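Local coordinates for protein LIP (Serratia marcescens, PDB 4A1R) that serves as a membrane-bound component of the type VI secretion system, probably as a TssJ-family lipoprotein built on a beta-sandwich, at residues A[39-42]-A[43-47]; A[48-51]-A[52-55]; A[116-119]-A[120-123]. All blocks are in the same frame, centred on the assembly; numbering follows the deposited sequence.

Contact 1: residues A[39-42]-A[43-47]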
loop_
_atom_site.group_PDB
_atom_site.type_symbol
_atom_site.label_atom_id
_atom_site.label_comp_id
_atom_site.label_asym_id
_atom_site.label_seq_id
_atom_site.Cartn_x
_atom_site.Cartn_y
_atom_site.Cartn_z
ATOM N N ARG A 39 -8.546 -9.360 -0.149
ATOM C CA ARG A 39 -8.803 -10.751 0.228
ATOM C C ARG A 39 -7.669 -11.635 -0.225
ATOM O O ARG A 39 -7.384 -12.660 0.398
ATOM C CB ARG A 39 -10.060 -11.264 -0.458
ATOM C CG ARG A 39 -11.349 -10.951 0.261
ATOM C CD ARG A 39 -12.405 -11.991 -0.078
ATOM N NE ARG A 39 -13.669 -11.357 -0.426
ATOM C CZ ARG A 39 -14.604 -10.996 0.450
ATOM N NH1 ARG A 39 -14.435 -11.214 1.747
ATOM N NH2 ARG A 39 -15.712 -10.409 0.023
ATOM N N SER A 40 -7.066 -11.257 -1.350
ATOM C CA SER A 40 -5.968 -11.998 -1.958
ATOM C C SER A 40 -5.252 -11.044 -2.916
ATOM O O SER A 40 -5.841 -10.052 -3.341
ATOM C CB SER A 40 -6.508 -13.195 -2.718
ATOM O OG SER A 40 -7.689 -12.837 -3.416
ATOM N N ASP A 41 -3.994 -11.320 -3.240
ATOM C CA ASP A 41 -3.230 -10.415 -4.112
ATOM C C ASP A 41 -2.982 -10.925 -5.534
ATOM O O ASP A 41 -2.242 -10.290 -6.290
ATOM C CB ASP A 41 -1.914 -9.967 -3.436
ATOM C CG ASP A 41 -0.826 -11.050 -3.423
ATOM O OD1 ASP A 41 -1.090 -12.213 -3.774
ATOM O OD2 ASP A 41 0.316 -10.724 -3.036
ATOM N N ALA A 42 -3.577 -12.067 -5.894
ATOM C CA ALA A 42 -3.281 -12.699 -7.191
ATOM C C ALA A 42 -3.690 -11.806 -8.347
ATOM O O ALA A 42 -2.870 -11.494 -9.199
ATOM C CB ALA A 42 -3.960 -14.056 -7.308
ATOM N N GLU A 43 -4.950 -11.371 -8.341
ATOM C CA GLU A 43 -5.476 -10.537 -9.407
ATOM C C GLU A 43 -4.813 -9.174 -9.405
ATOM O O GLU A 43 -4.569 -8.611 -10.477
ATOM C CB GLU A 43 -6.990 -10.412 -9.303
ATOM C CG GLU A 43 -7.750 -11.560 -9.952
ATOM C CD GLU A 43 -9.120 -11.754 -9.335
ATOM O OE1 GLU A 43 -9.184 -11.971 -8.101
ATOM O OE2 GLU A 43 -10.126 -11.685 -10.075
ATOM N N PHE A 44 -4.513 -8.668 -8.200
ATOM C CA PHE A 44 -3.830 -7.367 -8.004
ATOM C C PHE A 44 -2.429 -7.332 -8.611
ATOM O O PHE A 44 -2.035 -6.351 -9.243
ATOM C CB PHE A 44 -3.770 -7.043 -6.500
ATOM C CG PHE A 44 -2.998 -5.788 -6.160
ATOM C CD1 PHE A 44 -3.569 -4.527 -6.354
ATOM C CD2 PHE A 44 -1.721 -5.865 -5.605
ATOM C CE1 PHE A 44 -2.874 -3.378 -6.020
ATOM C CE2 PHE A 44 -1.024 -4.714 -5.279
ATOM C CZ PHE A 44 -1.601 -3.470 -5.483
ATOM N N MET A 45 -1.665 -8.399 -8.399
ATOM C CA MET A 45 -0.302 -8.465 -8.889
ATOM C C MET A 45 -0.276 -8.753 -10.386
ATOM O O MET A 45 0.714 -8.480 -11.053
ATOM C CB MET A 45 0.516 -9.511 -8.109
ATOM C CG MET A 45 0.777 -9.094 -6.663
ATOM S SD MET A 45 1.496 -7.444 -6.468
ATOM C CE MET A 45 3.160 -7.740 -7.062
ATOM N N ASP A 46 -1.381 -9.256 -10.906
ATOM C CA ASP A 46 -1.469 -9.622 -12.330
ATOM C C ASP A 46 -2.136 -8.537 -13.200
ATOM O O ASP A 46 -1.901 -8.455 -14.399
ATOM C CB ASP A 46 -2.228 -10.940 -12.468
ATOM C CG ASP A 46 -2.175 -11.499 -13.884
ATOM O OD1 ASP A 46 -1.053 -11.636 -14.438
ATOM O OD2 ASP A 46 -3.259 -11.769 -14.444
ATOM N N ALA A 47 -2.978 -7.716 -12.596
ATOM C CA ALA A 47 -3.738 -6.718 -13.370
ATOM C C ALA A 47 -2.814 -5.694 -14.058
ATOM O O ALA A 47 -1.705 -5.395 -13.552
ATOM C CB ALA A 47 -4.738 -6.019 -12.469
HETATM O O HOH W 1 -6.144 -9.317 -5.833
#

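Contact 2: residues A[48-51]-A[52-55]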
loop_
_atom_site.group_PDB
_atom_site.type_symbol
_atom_site.label_atom_id
_atom_site.label_comp_id
_atom_site.label_asym_id
_atom_site.label_seq_id
_atom_site.Cartn_x
_atom_site.Cartn_y
_atom_site.Cartn_z
ATOM N N ASP A 48 -3.227 -5.151 -15.212
ATOM C CA ASP A 48 -2.400 -4.073 -15.775
ATOM C C ASP A 48 -2.638 -2.721 -15.128
ATOM O O ASP A 48 -3.669 -2.535 -14.471
ATOM C CB ASP A 48 -2.312 -4.046 -17.318
ATOM C CG ASP A 48 -3.635 -3.863 -18.006
ATOM O OD1 ASP A 48 -4.591 -3.301 -17.434
ATOM O OD2 ASP A 48 -3.700 -4.283 -19.179
ATOM N N PHE A 49 -1.685 -1.803 -15.262
ATOM C CA PHE A 49 -1.799 -0.484 -14.647
ATOM C C PHE A 49 -3.113 0.217 -14.947
ATOM O O PHE A 49 -3.781 0.700 -14.022
ATOM C CB PHE A 49 -0.650 0.421 -15.048
ATOM C CG PHE A 49 -0.655 1.751 -14.340
ATOM C CD1 PHE A 49 -0.118 1.874 -13.042
ATOM C CD2 PHE A 49 -1.200 2.886 -14.946
ATOM C CE1 PHE A 49 -0.111 3.107 -12.387
ATOM C CE2 PHE A 49 -1.190 4.121 -14.299
ATOM C CZ PHE A 49 -0.646 4.233 -13.013
ATOM N N PHE A 50 -3.490 0.270 -16.227
ATOM C CA PHE A 50 -4.717 1.001 -16.587
ATOM C C PHE A 50 -5.971 0.487 -15.892
ATOM O O PHE A 50 -6.752 1.285 -15.352
ATOM C CB PHE A 50 -4.966 1.006 -18.090
ATOM C CG PHE A 50 -6.179 1.826 -18.477
ATOM C CD1 PHE A 50 -6.098 3.212 -18.557
ATOM C CD2 PHE A 50 -7.397 1.217 -18.689
ATOM C CE1 PHE A 50 -7.212 3.971 -18.889
ATOM C CE2 PHE A 50 -8.523 1.976 -19.019
ATOM C CZ PHE A 50 -8.421 3.345 -19.122
ATOM N N SER A 51 -6.154 -0.835 -15.910
ATOM C CA SER A 51 -7.298 -1.506 -15.272
ATOM C C SER A 51 -7.467 -1.137 -13.809
ATOM O O SER A 51 -8.548 -0.769 -13.379
ATOM C CB SER A 51 -7.149 -3.021 -15.383
ATOM O OG SER A 51 -7.247 -3.410 -16.734
ATOM N N LEU A 52 -6.380 -1.247 -13.054
ATOM C CA LEU A 52 -6.356 -0.865 -11.659
ATOM C C LEU A 52 -6.659 0.616 -11.475
ATOM O O LEU A 52 -7.431 0.984 -10.578
ATOM C CB LEU A 52 -4.976 -1.193 -11.060
ATOM C CG LEU A 52 -4.637 -2.645 -10.760
ATOM C CD1 LEU A 52 -3.193 -2.775 -10.266
ATOM C CD2 LEU A 52 -5.613 -3.229 -9.731
ATOM N N GLN A 53 -6.052 1.467 -12.310
ATOM C CA GLN A 53 -6.248 2.909 -12.183
ATOM C C GLN A 53 -7.688 3.328 -12.505
ATOM O O GLN A 53 -8.283 4.136 -11.790
ATOM C CB GLN A 53 -5.301 3.666 -13.103
ATOM C CG GLN A 53 -5.393 5.184 -12.991
ATOM C CD GLN A 53 -4.557 5.861 -14.058
ATOM O OE1 GLN A 53 -4.789 5.651 -15.253
ATOM N NE2 GLN A 53 -3.620 6.690 -13.648
ATOM N N ASN A 54 -8.233 2.795 -13.588
ATOM C CA ASN A 54 -9.572 3.209 -14.027
ATOM C C ASN A 54 -10.757 2.510 -13.361
ATOM O O ASN A 54 -11.820 3.122 -13.189
ATOM C CB ASN A 54 -9.673 2.965 -15.542
ATOM C CG ASN A 54 -10.990 3.441 -16.139
ATOM O OD1 ASN A 54 -11.713 2.675 -16.782
ATOM N ND2 ASN A 54 -11.302 4.711 -15.933
ATOM N N ASP A 55 -10.593 1.251 -12.971
ATOM C CA ASP A 55 -11.671 0.571 -12.255
ATOM C C ASP A 55 -11.198 -0.669 -11.528
ATOM O O ASP A 55 -11.365 -1.793 -12.015
ATOM C CB ASP A 55 -12.846 0.253 -13.189
ATOM C CG ASP A 55 -14.045 -0.319 -12.454
ATOM O OD1 ASP A 55 -14.212 -0.040 -11.248
ATOM O OD2 ASP A 55 -14.826 -1.049 -13.094
#

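Contact 3: residues A[116-119]-A[120-123]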
loop_
_atom_site.group_PDB
_atom_site.type_symbol
_atom_site.label_atom_id
_atom_site.label_comp_id
_atom_site.label_asym_id
_atom_site.label_seq_id
_atom_site.Cartn_x
_atom_site.Cartn_y
_atom_site.Cartn_z
ATOM N N THR A 116 -1.839 -17.943 13.067
ATOM C CA THR A 116 -0.620 -18.341 13.783
ATOM C C THR A 116 0.083 -17.153 14.424
ATOM O O THR A 116 0.385 -17.159 15.619
ATOM C CB THR A 116 0.410 -18.989 12.830
ATOM O OG1 THR A 116 -0.165 -20.135 12.200
ATOM C CG2 THR A 116 1.686 -19.395 13.588
ATOM N N GLU A 117 0.338 -16.135 13.610
ATOM C CA GLU A 117 1.255 -15.069 13.974
ATOM C C GLU A 117 0.623 -14.027 14.911
ATOM O O GLU A 117 1.340 -13.250 15.537
ATOM C CB GLU A 117 1.829 -14.414 12.710
ATOM C CG GLU A 117 2.326 -15.389 11.651
ATOM C CD GLU A 117 2.100 -14.872 10.238
ATOM O OE1 GLU A 117 2.831 -13.949 9.823
ATOM O OE2 GLU A 117 1.192 -15.384 9.540
ATOM N N THR A 118 -0.709 -14.020 15.017
ATOM C CA THR A 118 -1.400 -13.112 15.946
ATOM C C THR A 118 -2.050 -13.877 17.099
ATOM O O THR A 118 -2.936 -13.370 17.810
ATOM C CB THR A 118 -2.426 -12.208 15.236
ATOM O OG1 THR A 118 -3.379 -13.012 14.531
ATOM C CG2 THR A 118 -1.724 -11.284 14.267
ATOM N N ASN A 119 -1.572 -15.098 17.287
ATOM C CA ASN A 119 -2.010 -15.958 18.378
ATOM C C ASN A 119 -1.861 -15.326 19.768
ATOM O O ASN A 119 -2.691 -15.575 20.647
ATOM C CB ASN A 119 -1.258 -17.288 18.326
ATOM C CG ASN A 119 -2.072 -18.429 18.888
ATOM O OD1 ASN A 119 -3.169 -18.718 18.398
ATOM N ND2 ASN A 119 -1.541 -19.090 19.920
ATOM N N PHE A 120 -0.823 -14.502 19.945
ATOM C CA PHE A 120 -0.493 -13.908 21.242
ATOM C C PHE A 120 -1.599 -13.069 21.890
ATOM O O PHE A 120 -1.570 -12.845 23.098
ATOM C CB PHE A 120 0.827 -13.123 21.187
ATOM C CG PHE A 120 0.821 -11.962 20.234
ATOM C CD1 PHE A 120 0.270 -10.742 20.602
ATOM C CD2 PHE A 120 1.401 -12.079 18.976
ATOM C CE1 PHE A 120 0.271 -9.662 19.725
ATOM C CE2 PHE A 120 1.404 -11.009 18.095
ATOM C CZ PHE A 120 0.833 -9.797 18.466
ATOM N N TYR A 121 -2.573 -12.624 21.098
ATOM C CA TYR A 121 -3.673 -11.813 21.607
ATOM C C TYR A 121 -4.663 -12.489 22.561
ATOM O O TYR A 121 -5.251 -11.805 23.374
ATOM C CB TYR A 121 -4.461 -11.210 20.444
ATOM C CG TYR A 121 -3.802 -10.015 19.807
ATOM C CD1 TYR A 121 -3.854 -8.754 20.419
ATOM C CD2 TYR A 121 -3.157 -10.131 18.579
ATOM C CE1 TYR A 121 -3.253 -7.650 19.839
ATOM C CE2 TYR A 121 -2.564 -9.035 17.975
ATOM C CZ TYR A 121 -2.606 -7.802 18.605
ATOM O OH TYR A 121 -2.007 -6.725 17.994
ATOM N N LYS A 122 -4.880 -13.803 22.460
ATOM C CA LYS A 122 -5.805 -14.461 23.384
ATOM C C LYS A 122 -5.283 -14.421 24.824
ATOM O O LYS A 122 -6.071 -14.341 25.770
ATOM C CB LYS A 122 -6.136 -15.893 22.953
ATOM C CG LYS A 122 -4.935 -16.748 22.605
ATOM C CD LYS A 122 -5.229 -18.218 22.874
ATOM C CE LYS A 122 -4.539 -19.110 21.856
ATOM N NZ LYS A 122 -5.077 -20.501 21.893
ATOM N N VAL A 123 -3.956 -14.451 24.969
ATOM C CA VAL A 123 -3.295 -14.339 26.274
ATOM C C VAL A 123 -2.896 -12.879 26.570
ATOM O O VAL A 123 -3.242 -12.322 27.615
ATOM C CB VAL A 123 -2.084 -15.298 26.358
ATOM C CG1 VAL A 123 -1.223 -15.004 27.583
ATOM C CG2 VAL A 123 -2.541 -16.742 26.354
HETATM O O HOH W 2 -1.648 -16.147 23.249
#

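Contact 1: residues A[39-42]-A[43-47]
Asp41 and Met45 meet at the start of the short helix 42-46. One backbone hydrogen bond runs from the helix to the N-cap carbonyl. Met45 N donates to Asp41 O at 2.9 Å, with an N-H...O angle of 153° and the donor tilted 25° from the carbonyl plane. The next bond lies inside the first helical turn. There Asp46 N reaches Ala42 O at 3.2 Å, but this bond is bent and weak.

A water adds a polar bridge. It donates to Ser40 O at 2.6 Å and accepts from Phe44 N at 2.9 Å. An amide of the first helical turn is satisfied in this way.

Carbon atoms of Met45 and Phe44 crowd round the Asp41 carbonyl oxygen. Met45 CG lies 3.3 Å from Asp41 O, and Phe44 CB touches the same oxygen. Met45 CG also passes Asp41 OD2 at 4.0 Å, with the two side chains slanting across each other. The bend about the CB-CG bond of Met45 carries its sulfur away from Asp41. The Phe44 ring leaves the contact too. Its CG is anti to the backbone N (chi1 175°), and the ring packs on Ile95 and Leu60, between the sheet and helix 49-60.

Asp41 holds the N-cap position, yet its carboxylate makes no capping bond. OD2 instead takes a hydrogen bond from Ser109. The cap residue therefore ties the start of the helix to strand 107-111. Its carbonyl serves Met45 N and a water serves Phe44 N, while Ala42 N is buried with no partner in the model.

Contact 2: residues A[48-51]-A[52-55]
Phe50 and Asn54 lie side by side on helix 49-60, one turn apart, and form the solvent side of the contact. Asn54 CB sits over one face of the Phe50 ring, 4.0 Å from its centroid, in a CH-pi contact. Asn54 has two conformers. In the one described here its amide is turned 25° from the ring plane. Both side chains have CG anti to the backbone N (chi1 -177° for Phe50), which sends them out from the helix in the same direction.

Phe49 and Gln53 form the next pair round the helix, between the solvent side and the packed side. Gln53 NE2 approaches Phe49 CE2 at 3.6 Å, with amide and ring planes far from parallel. The same NE2 donates to Glu97 OE1, which fixes the amide end. Phe49 touches Glu97 too and meets Trp106 edge-to-face, so this pair is partly covered.

The tight side is made by Leu52 and the backbone bonds. Leu52 is buried and packs on Ala47, Trp106, Val59 and Leu60. Gln53 N to Phe49 O is 2.9 Å, and Asn54 N to Phe50 O is 2.8 Å. Asp55 N continues the series to Ser51 O. The first bond, Leu52 N to Asp48 O, is weak at 3.3 Å.

Asp48 is the N-cap. Its OD1 accepts from Ser51 N at 3.3 Å and from Ser51 OG at 2.7 Å. The two donors come from opposite faces of the carboxylate plane, the hydroxyl on the syn side. One carboxylate oxygen is thus gripped twice by a single residue. Its negative charge at the N-terminus of the helix would probably be favourable to the helix dipole.

Contact 3: residues A[116-119]-A[120-123]
Thr118 and Tyr121 meet in a local turn of helix-like backbone, in the long loop between strands 107-111 and 130-138 of the beta-sandwich. The turn lacks the regular helical bonds. Two weak i to i+3 backbone bonds cross it instead. Tyr121 N reaches Thr118 O at 3.4 Å, and Lys122 N reaches Asn119 O at 3.3 Å. Both are nearly straight but long.

Thr118 O also receives the edge of the Tyr121 ring. This oxygen lies near the plane of the ring at its edge, 3.3 Å from Tyr121 CD2, so a ring C-H faces the carbonyl. Tyr121 CG is anti to the carbonyl carbon (chi1 -78°), which lays the ring back alongside Thr118. There CD2 also touches Thr118 CB. Phe120 CE1 sits over one face of the tyrosine ring, toward its rim. The phenol then extends to Pro128 O, and Thr118 OG1 pairs with Val6 O. Both polar ends thus tie the turn to neighbouring loops, one of them near the N-terminus.

The Phe120 ring folds back toward Glu117 and Thr118. Its CG stands between the backbone N and the carbonyl carbon (chi1 62°), and CE2 approaches Glu117 O at 3.4 Å. The ring lies on the surface.

On another side, the Lys122 side chain crosses that of Asn119 obliquely, touching it through CE. This carbon packs against both ends of the amide. Closer to the backbone, Lys122 CG lies 3.2 Å from Asn119 O. That same oxygen accepts a 2.9 Å bond from a water, which in turn takes a weak bond from Val123 N.

In the fold
Contacts 1 and 2 are neighbours, and contact 3 stands apart. The helices of contacts 1 and 2 follow each other in the chain, and the centres of the two contacts are 12 Å apart. They touch where Ala47 CB meets Leu52 CG at 3.8 Å. Strand 107-111 and the residue just before it reach both contacts. Arg107 bonds the carbonyls of Phe44 and Ala47 in contact 1, and Trp106 packs on Phe49 and Leu52 in contact 2. Contact 3 lies in the loop that leaves strand 107-111. Its centre is about 27 Å from that of contact 1 and about 37 Å from that of contact 2, on the opposite side of the chain's centre from contact 2.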